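Local coordinates for SMI1/KNR4 family protein (Pseudomonas syringae pv. tomato, PDB 2PAG), which is of unknown function but binds calcium ions and belongs to the SMI1/KNR4 (SUKH) family of proteins, at residues Ile36-Val41 with Glu86-Cys91; Leu46-Asp51 with Ser123-Ala128. All coordinates share one frame; numbering follows the deposited sequence.

Contact 1. Residues Ile36-Val41 with Glu86-Cys91; sequences INIPFV and ELIPIC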
ATOM      1  N   ILE A  36     -10.028   9.030   7.293  1.00 21.72           N
ATOM      2  CA  ILE A  36      -8.699   9.544   7.021  1.00 23.56           C
ATOM      3  C   ILE A  36      -8.650   9.982   5.567  1.00 24.42           C
ATOM      4  O   ILE A  36      -9.513   9.624   4.764  1.00 24.66           O
ATOM      5  CB  ILE A  36      -7.631   8.452   7.252  1.00 26.39           C
ATOM      6  CG1 ILE A  36      -6.231   9.072   7.254  1.00 28.38           C
ATOM      7  CG2 ILE A  36      -7.731   7.396   6.159  1.00 26.81           C
ATOM      8  CD1 ILE A  36      -5.978  10.018   8.407  1.00 29.64           C
ATOM      9  N   ASN A  37      -7.646  10.777   5.232  1.00 23.31           N
ATOM     10  CA  ASN A  37      -7.480  11.234   3.866  1.00 23.37           C
ATOM     11  C   ASN A  37      -6.255  10.492   3.354  1.00 21.35           C
ATOM     12  O   ASN A  37      -5.186  10.578   3.955  1.00 21.35           O
ATOM     13  CB  ASN A  37      -7.242  12.745   3.841  1.00 28.20           C
ATOM     14  CG  ASN A  37      -7.336  13.329   2.447  1.00 31.82           C
ATOM     15  OD1 ASN A  37      -6.491  13.068   1.590  1.00 33.66           O
ATOM     16  ND2 ASN A  37      -8.375  14.121   2.209  1.00 35.30           N
ATOM     17  N   ILE A  38      -6.412   9.736   2.271  1.00 16.62           N
ATOM     18  CA  ILE A  38      -5.279   9.005   1.705  1.00 16.52           C
ATOM     19  C   ILE A  38      -4.452   9.992   0.885  1.00 15.87           C
ATOM     20  O   ILE A  38      -4.989  10.677   0.016  1.00 15.60           O
ATOM     21  CB  ILE A  38      -5.748   7.853   0.787  1.00 15.60           C
ATOM     22  CG1 ILE A  38      -6.561   6.844   1.598  1.00 17.32           C
ATOM     23  CG2 ILE A  38      -4.539   7.174   0.142  1.00 16.02           C
ATOM     24  CD1 ILE A  38      -7.239   5.787   0.761  1.00 19.07           C
ATOM     25  N   PRO A  39      -3.138  10.089   1.162  1.00 15.58           N
ATOM     26  CA  PRO A  39      -2.264  11.013   0.427  1.00 15.75           C
ATOM     27  C   PRO A  39      -2.434  10.819  -1.079  1.00 14.85           C
ATOM     28  O   PRO A  39      -2.619   9.692  -1.536  1.00 13.64           O
ATOM     29  CB  PRO A  39      -0.869  10.624   0.919  1.00 17.42           C
ATOM     30  CG  PRO A  39      -1.123  10.180   2.321  1.00 18.96           C
ATOM     31  CD  PRO A  39      -2.367   9.324   2.157  1.00 16.62           C
ATOM     32  N   PHE A  40      -2.364  11.911  -1.840  1.00 13.87           N
ATOM     33  CA  PHE A  40      -2.540  11.859  -3.291  1.00 13.71           C
ATOM     34  C   PHE A  40      -1.731  10.802  -4.028  1.00 13.65           C
ATOM     35  O   PHE A  40      -2.297  10.004  -4.768  1.00 13.57           O
ATOM     36  CB  PHE A  40      -2.242  13.216  -3.951  1.00 15.27           C
ATOM     37  CG  PHE A  40      -2.458  13.210  -5.452  1.00 15.63           C
ATOM     38  CD1 PHE A  40      -3.713  13.486  -5.989  1.00 17.39           C
ATOM     39  CD2 PHE A  40      -1.438  12.819  -6.316  1.00 17.14           C
ATOM     40  CE1 PHE A  40      -3.950  13.366  -7.358  1.00 18.45           C
ATOM     41  CE2 PHE A  40      -1.667  12.692  -7.691  1.00 17.08           C
ATOM     42  CZ  PHE A  40      -2.927  12.966  -8.209  1.00 17.38           C
ATOM     43  N   VAL A  41      -0.409  10.796  -3.857  1.00 13.50           N
ATOM     44  CA  VAL A  41       0.406   9.821  -4.574  1.00 12.49           C
ATOM     45  C   VAL A  41       0.063   8.390  -4.175  1.00 13.52           C
ATOM     46  O   VAL A  41       0.061   7.500  -5.016  1.00 11.56           O
ATOM     47  CB  VAL A  41       1.915  10.101  -4.403  1.00 13.95           C
ATOM     48  CG1 VAL A  41       2.732   9.068  -5.159  1.00 13.41           C
ATOM     49  CG2 VAL A  41       2.242  11.484  -4.951  1.00 15.15           C
ATOM     50  N   GLU A  86      -1.728   8.151  12.598  1.00 16.79           N
ATOM     51  CA  GLU A  86      -1.471   9.122  11.538  1.00 18.59           C
ATOM     52  C   GLU A  86      -0.776   8.523  10.312  1.00 17.49           C
ATOM     53  O   GLU A  86      -0.701   9.161   9.259  1.00 20.74           O
ATOM     54  CB  GLU A  86      -0.619  10.265  12.096  1.00 21.89           C
ATOM     55  CG  GLU A  86       0.753   9.822  12.571  1.00 29.35           C
ATOM     56  CD  GLU A  86       1.465  10.882  13.384  1.00 33.18           C
ATOM     57  OE1 GLU A  86       1.595  12.025  12.894  1.00 36.37           O
ATOM     58  OE2 GLU A  86       1.901  10.568  14.514  1.00 35.15           O
ATOM     59  N   LEU A  87      -0.267   7.304  10.455  1.00 15.22           N
ATOM     60  CA  LEU A  87       0.424   6.613   9.367  1.00 14.32           C
ATOM     61  C   LEU A  87      -0.490   5.555   8.764  1.00 13.50           C
ATOM     62  O   LEU A  87      -1.097   4.765   9.492  1.00 15.64           O
ATOM     63  CB  LEU A  87       1.697   5.939   9.896  1.00 13.84           C
ATOM     64  CG  LEU A  87       2.746   6.831  10.567  1.00 14.33           C
ATOM     65  CD1 LEU A  87       3.970   5.986  10.939  1.00 14.94           C
ATOM     66  CD2 LEU A  87       3.140   7.965   9.615  1.00 17.47           C
ATOM     67  N   ILE A  88      -0.584   5.536   7.435  1.00 11.46           N
ATOM     68  CA  ILE A  88      -1.422   4.552   6.750  1.00 12.13           C
ATOM     69  C   ILE A  88      -0.552   3.481   6.105  1.00 11.44           C
ATOM     70  O   ILE A  88       0.258   3.775   5.226  1.00 11.33           O
ATOM     71  CB  ILE A  88      -2.270   5.191   5.634  1.00 10.70           C
ATOM     72  CG1 ILE A  88      -3.117   6.330   6.199  1.00 14.02           C
ATOM     73  CG2 ILE A  88      -3.168   4.131   5.001  1.00 13.12           C
ATOM     74  CD1 ILE A  88      -3.835   7.136   5.129  1.00 14.84           C
ATOM     75  N   PRO A  89      -0.722   2.218   6.516  1.00 10.74           N
ATOM     76  CA  PRO A  89       0.096   1.154   5.923  1.00 12.29           C
ATOM     77  C   PRO A  89      -0.065   1.008   4.422  1.00 13.24           C
ATOM     78  O   PRO A  89      -1.170   1.113   3.894  1.00 13.56           O
ATOM     79  CB  PRO A  89      -0.382  -0.099   6.650  1.00 13.03           C
ATOM     80  CG  PRO A  89      -0.797   0.426   7.981  1.00 13.69           C
ATOM     81  CD  PRO A  89      -1.528   1.699   7.635  1.00 11.83           C
ATOM     82  N   ILE A  90       1.048   0.785   3.730  1.00 12.92           N
ATOM     83  CA  ILE A  90       0.990   0.548   2.301  1.00 12.30           C
ATOM     84  C   ILE A  90       1.388  -0.909   2.082  1.00 13.09           C
ATOM     85  O   ILE A  90       0.992  -1.525   1.101  1.00 11.44           O
ATOM     86  CB  ILE A  90       1.916   1.509   1.484  1.00 10.98           C
ATOM     87  CG1 ILE A  90       1.842   1.129   0.004  1.00 12.43           C
ATOM     88  CG2 ILE A  90       3.375   1.428   1.971  1.00 13.07           C
ATOM     89  CD1 ILE A  90       2.510   2.123  -0.932  1.00 12.99           C
ATOM     90  N   CYS A  91       2.156  -1.479   3.008  1.00 12.97           N
ATOM     91  CA  CYS A  91       2.538  -2.873   2.837  1.00 13.03           C
ATOM     92  C   CYS A  91       3.053  -3.544   4.096  1.00 14.32           C
ATOM     93  O   CYS A  91       3.982  -3.064   4.736  1.00 13.89           O
ATOM     94  CB  CYS A  91       3.589  -2.998   1.730  1.00 13.65           C
ATOM     95  SG  CYS A  91       4.023  -4.703   1.297  1.00 15.49           S
TER
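The backbone N of Ile38, whose CA lies 4.2 Å from Ile88 CD1, is hydrogen-bonded to OE2 of Glu31, tying the loop before helix 40-49 to that residue. That loop bends round a single methyl group. CD1 of Ile88 lies 3.7 Å from CG1 of Ile36, 4.0 Å from CD of Pro39 and, at the margin, 4.5 Å from CG1 of Ile38. The extended chain of Ile88 (chi2 172°) carries CD1 away from its own strand and into the loop. Ile36 answers with the middle of its side chain: CG1, anti to the backbone N (chi1 -168°), is thereby set against Ile88 CD1, and CG2 also reaches that methyl, at 4.0 Å. The two isoleucines pass alongside each other in opposite directions, as do Pro39 and Ile88. Pro39 is the N-cap residue of helix 40-49, so the contact joins the entry of that helix to the edge strand 88-93 of the antiparallel sheet, where Ile88 pairs through its backbone with Val100. Leu71 and Phe42 also pack on the Ile88 side chain. The Pro39 ring is about 7 Å from the side chain of Glu101, a calcium ligand. Across the contact the polar atom nearest the methyl is O of Asn37, 3.9 Å from Ile88 CD1, so this largely buried junction rests on dispersion between aliphatic side chains and the proline ring, without direct polar pairing.

Contact 2. Residues Leu46-Asp51 with Ser123-Ala128; sequences LLTVSD and SVWHWA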
ATOM      1  N   LEU A  46      -2.776   3.255  -5.577  1.00 10.25           N
ATOM      2  CA  LEU A  46      -3.919   2.358  -5.471  1.00 11.60           C
ATOM      3  C   LEU A  46      -4.764   2.313  -6.748  1.00 12.62           C
ATOM      4  O   LEU A  46      -5.261   1.253  -7.141  1.00 12.86           O
ATOM      5  CB  LEU A  46      -4.792   2.771  -4.287  1.00 13.45           C
ATOM      6  CG  LEU A  46      -4.139   2.612  -2.911  1.00 12.16           C
ATOM      7  CD1 LEU A  46      -5.055   3.187  -1.844  1.00 16.17           C
ATOM      8  CD2 LEU A  46      -3.854   1.137  -2.635  1.00 15.07           C
ATOM      9  N   LEU A  47      -4.912   3.456  -7.406  1.00 11.53           N
ATOM     10  CA  LEU A  47      -5.722   3.528  -8.621  1.00 11.94           C
ATOM     11  C   LEU A  47      -5.038   3.017  -9.880  1.00 12.91           C
ATOM     12  O   LEU A  47      -5.702   2.801 -10.897  1.00 14.52           O
ATOM     13  CB  LEU A  47      -6.179   4.972  -8.852  1.00 13.18           C
ATOM     14  CG  LEU A  47      -7.154   5.556  -7.830  1.00 14.29           C
ATOM     15  CD1 LEU A  47      -7.191   7.074  -7.944  1.00 15.14           C
ATOM     16  CD2 LEU A  47      -8.541   4.955  -8.048  1.00 16.44           C
ATOM     17  N   THR A  48      -3.726   2.808  -9.818  1.00 12.48           N
ATOM     18  CA  THR A  48      -2.981   2.371 -10.994  1.00 13.23           C
ATOM     19  C   THR A  48      -2.277   1.020 -10.942  1.00 15.12           C
ATOM     20  O   THR A  48      -2.093   0.385 -11.982  1.00 15.00           O
ATOM     21  CB  THR A  48      -1.923   3.420 -11.375  1.00 16.47           C
ATOM     22  OG1 THR A  48      -0.959   3.545 -10.320  1.00 16.61           O
ATOM     23  CG2 THR A  48      -2.577   4.755 -11.587  1.00 15.02           C
ATOM     24  N   VAL A  49      -1.872   0.574  -9.757  1.00 12.48           N
ATOM     25  CA  VAL A  49      -1.159  -0.697  -9.670  1.00 12.34           C
ATOM     26  C   VAL A  49      -1.552  -1.653  -8.542  1.00 12.06           C
ATOM     27  O   VAL A  49      -0.893  -2.674  -8.356  1.00 12.97           O
ATOM     28  CB  VAL A  49       0.373  -0.458  -9.591  1.00 12.39           C
ATOM     29  CG1 VAL A  49       0.845   0.291 -10.827  1.00 12.35           C
ATOM     30  CG2 VAL A  49       0.733   0.338  -8.349  1.00 13.12           C
ATOM     31  N   SER A  50      -2.625  -1.356  -7.805  1.00 11.84           N
ATOM     32  CA  SER A  50      -3.000  -2.241  -6.701  1.00 11.70           C
ATOM     33  C   SER A  50      -3.590  -3.586  -7.133  1.00 12.82           C
ATOM     34  O   SER A  50      -3.988  -4.392  -6.284  1.00 14.79           O
ATOM     35  CB  SER A  50      -3.932  -1.534  -5.696  1.00 12.03           C
ATOM     36  OG  SER A  50      -5.216  -1.238  -6.215  1.00 12.12           O
ATOM     37  N   ASP A  51      -3.647  -3.831  -8.441  1.00 14.56           N
ATOM     38  CA  ASP A  51      -4.136  -5.118  -8.936  1.00 16.04           C
ATOM     39  C   ASP A  51      -2.933  -5.975  -9.329  1.00 16.59           C
ATOM     40  O   ASP A  51      -3.081  -7.091  -9.837  1.00 18.00           O
ATOM     41  CB  ASP A  51      -5.065  -4.922 -10.141  1.00 18.66           C
ATOM     42  CG  ASP A  51      -4.366  -4.286 -11.328  1.00 18.90           C
ATOM     43  OD1 ASP A  51      -3.453  -3.464 -11.115  1.00 18.78           O
ATOM     44  OD2 ASP A  51      -4.746  -4.595 -12.484  1.00 22.61           O
ATOM     45  N   SER A 123       8.642   8.867  -1.680  1.00 14.00           N
ATOM     46  CA  SER A 123       7.267   8.704  -2.139  1.00 12.80           C
ATOM     47  C   SER A 123       6.932   7.232  -2.284  1.00 12.72           C
ATOM     48  O   SER A 123       7.821   6.367  -2.252  1.00 10.83           O
ATOM     49  CB  SER A 123       7.067   9.378  -3.500  1.00 13.66           C
ATOM     50  OG  SER A 123       7.612   8.574  -4.539  1.00 13.00           O
ATOM     51  N   VAL A 124       5.641   6.952  -2.451  1.00 12.31           N
ATOM     52  CA  VAL A 124       5.181   5.585  -2.626  1.00 12.23           C
ATOM     53  C   VAL A 124       5.781   5.000  -3.901  1.00 13.05           C
ATOM     54  O   VAL A 124       6.000   3.792  -3.999  1.00 11.92           O
ATOM     55  CB  VAL A 124       3.643   5.532  -2.706  1.00 13.92           C
ATOM     56  CG1 VAL A 124       3.192   4.200  -3.252  1.00 17.52           C
ATOM     57  CG2 VAL A 124       3.050   5.778  -1.325  1.00 11.30           C
ATOM     58  N   TRP A 125       6.050   5.858  -4.883  1.00 12.87           N
ATOM     59  CA  TRP A 125       6.639   5.374  -6.123  1.00 12.61           C
ATOM     60  C   TRP A 125       8.116   5.006  -5.927  1.00 12.18           C
ATOM     61  O   TRP A 125       8.619   4.084  -6.576  1.00 12.73           O
ATOM     62  CB  TRP A 125       6.445   6.406  -7.235  1.00 12.86           C
ATOM     63  CG  TRP A 125       5.000   6.486  -7.668  1.00 11.70           C
ATOM     64  CD1 TRP A 125       4.191   7.587  -7.645  1.00 13.52           C
ATOM     65  CD2 TRP A 125       4.190   5.406  -8.162  1.00 12.80           C
ATOM     66  NE1 TRP A 125       2.929   7.262  -8.090  1.00 12.74           N
ATOM     67  CE2 TRP A 125       2.902   5.928  -8.413  1.00 13.38           C
ATOM     68  CE3 TRP A 125       4.430   4.051  -8.415  1.00 12.50           C
ATOM     69  CZ2 TRP A 125       1.855   5.139  -8.907  1.00 12.94           C
ATOM     70  CZ3 TRP A 125       3.389   3.263  -8.905  1.00 13.60           C
ATOM     71  CH2 TRP A 125       2.117   3.814  -9.146  1.00 13.72           C
ATOM     72  N   HIS A 126       8.812   5.710  -5.035  1.00 13.12           N
ATOM     73  CA  HIS A 126      10.209   5.369  -4.750  1.00 13.82           C
ATOM     74  C   HIS A 126      10.199   4.005  -4.078  1.00 15.01           C
ATOM     75  O   HIS A 126      11.044   3.148  -4.346  1.00 15.23           O
ATOM     76  CB  HIS A 126      10.849   6.374  -3.790  1.00 15.91           C
ATOM     77  CG  HIS A 126      11.230   7.667  -4.429  1.00 17.67           C
ATOM     78  ND1 HIS A 126      10.313   8.653  -4.723  1.00 16.38           N
ATOM     79  CD2 HIS A 126      12.434   8.136  -4.837  1.00 17.81           C
ATOM     80  CE1 HIS A 126      10.935   9.676  -5.282  1.00 17.73           C
ATOM     81  NE2 HIS A 126      12.224   9.388  -5.362  1.00 17.87           N
ATOM     82  N   TRP A 127       9.234   3.815  -3.187  1.00 14.34           N
ATOM     83  CA  TRP A 127       9.100   2.551  -2.482  1.00 13.30           C
ATOM     84  C   TRP A 127       8.767   1.423  -3.463  1.00 13.69           C
ATOM     85  O   TRP A 127       9.320   0.328  -3.371  1.00 13.54           O
ATOM     86  CB  TRP A 127       7.996   2.651  -1.429  1.00 11.77           C
ATOM     87  CG  TRP A 127       7.777   1.366  -0.700  1.00 12.35           C
ATOM     88  CD1 TRP A 127       8.499   0.886   0.358  1.00 11.37           C
ATOM     89  CD2 TRP A 127       6.837   0.342  -1.041  1.00 13.02           C
ATOM     90  NE1 TRP A 127       8.070  -0.381   0.689  1.00 13.00           N
ATOM     91  CE2 TRP A 127       7.049  -0.736  -0.154  1.00 12.58           C
ATOM     92  CE3 TRP A 127       5.837   0.229  -2.017  1.00 14.26           C
ATOM     93  CZ2 TRP A 127       6.296  -1.914  -0.214  1.00 14.82           C
ATOM     94  CZ3 TRP A 127       5.092  -0.941  -2.077  1.00 15.44           C
ATOM     95  CH2 TRP A 127       5.326  -1.998  -1.179  1.00 15.17           C
ATOM     96  N   ALA A 128       7.863   1.691  -4.400  1.00 12.51           N
ATOM     97  CA  ALA A 128       7.474   0.680  -5.375  1.00 13.45           C
ATOM     98  C   ALA A 128       8.655   0.273  -6.250  1.00 15.86           C
ATOM     99  O   ALA A 128       8.847  -0.910  -6.545  1.00 15.18           O
ATOM    100  CB  ALA A 128       6.341   1.206  -6.240  1.00 14.56           C
TER
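Trp125 reaches across from the first turn of helix 124-132 to meet Thr48 and Val49 near the end of helix 40-49, a helix-helix contact of the SMI1/KNR4 fold made by one indole. With CG anti to the carbonyl carbon (chi1 -71°), the ring extends from its helix and presents the outer side of its six-membered part. Thr48 OG1 sits at the ring edge, in its plane, 3.3 Å from Trp125 CH2 and 3.5 Å from Trp125 CZ2. The hydroxyl thus meets ring C-H groups, while its stronger hydrogen bond goes to the backbone O of Glu44, one turn back in its own helix. Glu44 serves the indole too, since its OE1 takes the hydrogen bond from Trp125 NE1; one residue is thus bonded to both partners and probably helps orient them. Val49 and Trp125 come at each other from opposite directions, and Val49 CG2, oblique to the ring, packs 3.8 Å from Trp125 CH2 and 4.0 Å from Trp125 CZ3. Ile5 of helix 2-11 touches Thr48, Val49 and Trp125 alike, making the junction a meeting of three helices. Beyond Val49, Ser50 OG donates to Leu46 O over 2.7 Å, on a lone pair in the carbonyl plane. At the start of the partner helix Ser123 is the N-cap: its OG accepts a weak, bent bond from Trp125 N (3.2 Å, 123° at the hydrogen) and lies at the edge of the His126 imidazole, in the ring plane, hydrogen-bonded to His126 ND1 at 2.7 Å.

Both contacts draw on helix 40-49, contact 1 at its beginning and contact 2 toward its end, with centres about 12 Å apart. Contact 1 ties the helix entry to an edge strand of the sheet and is mostly buried and aliphatic. Contact 2 pairs it with helix 124-132, is only partly buried, and is aromatic, with polar groups of its side chains held by Glu44. The two also pack directly against each other: Val41 lies on Trp125, Ile90 on Val124 and Trp127, and Cys91 CB comes within 3.5 Å of Trp127 CZ2. Helix 124-132 thus meets both helix 40-49 and strand 88-93, while the calcium site lies nearer contact 1.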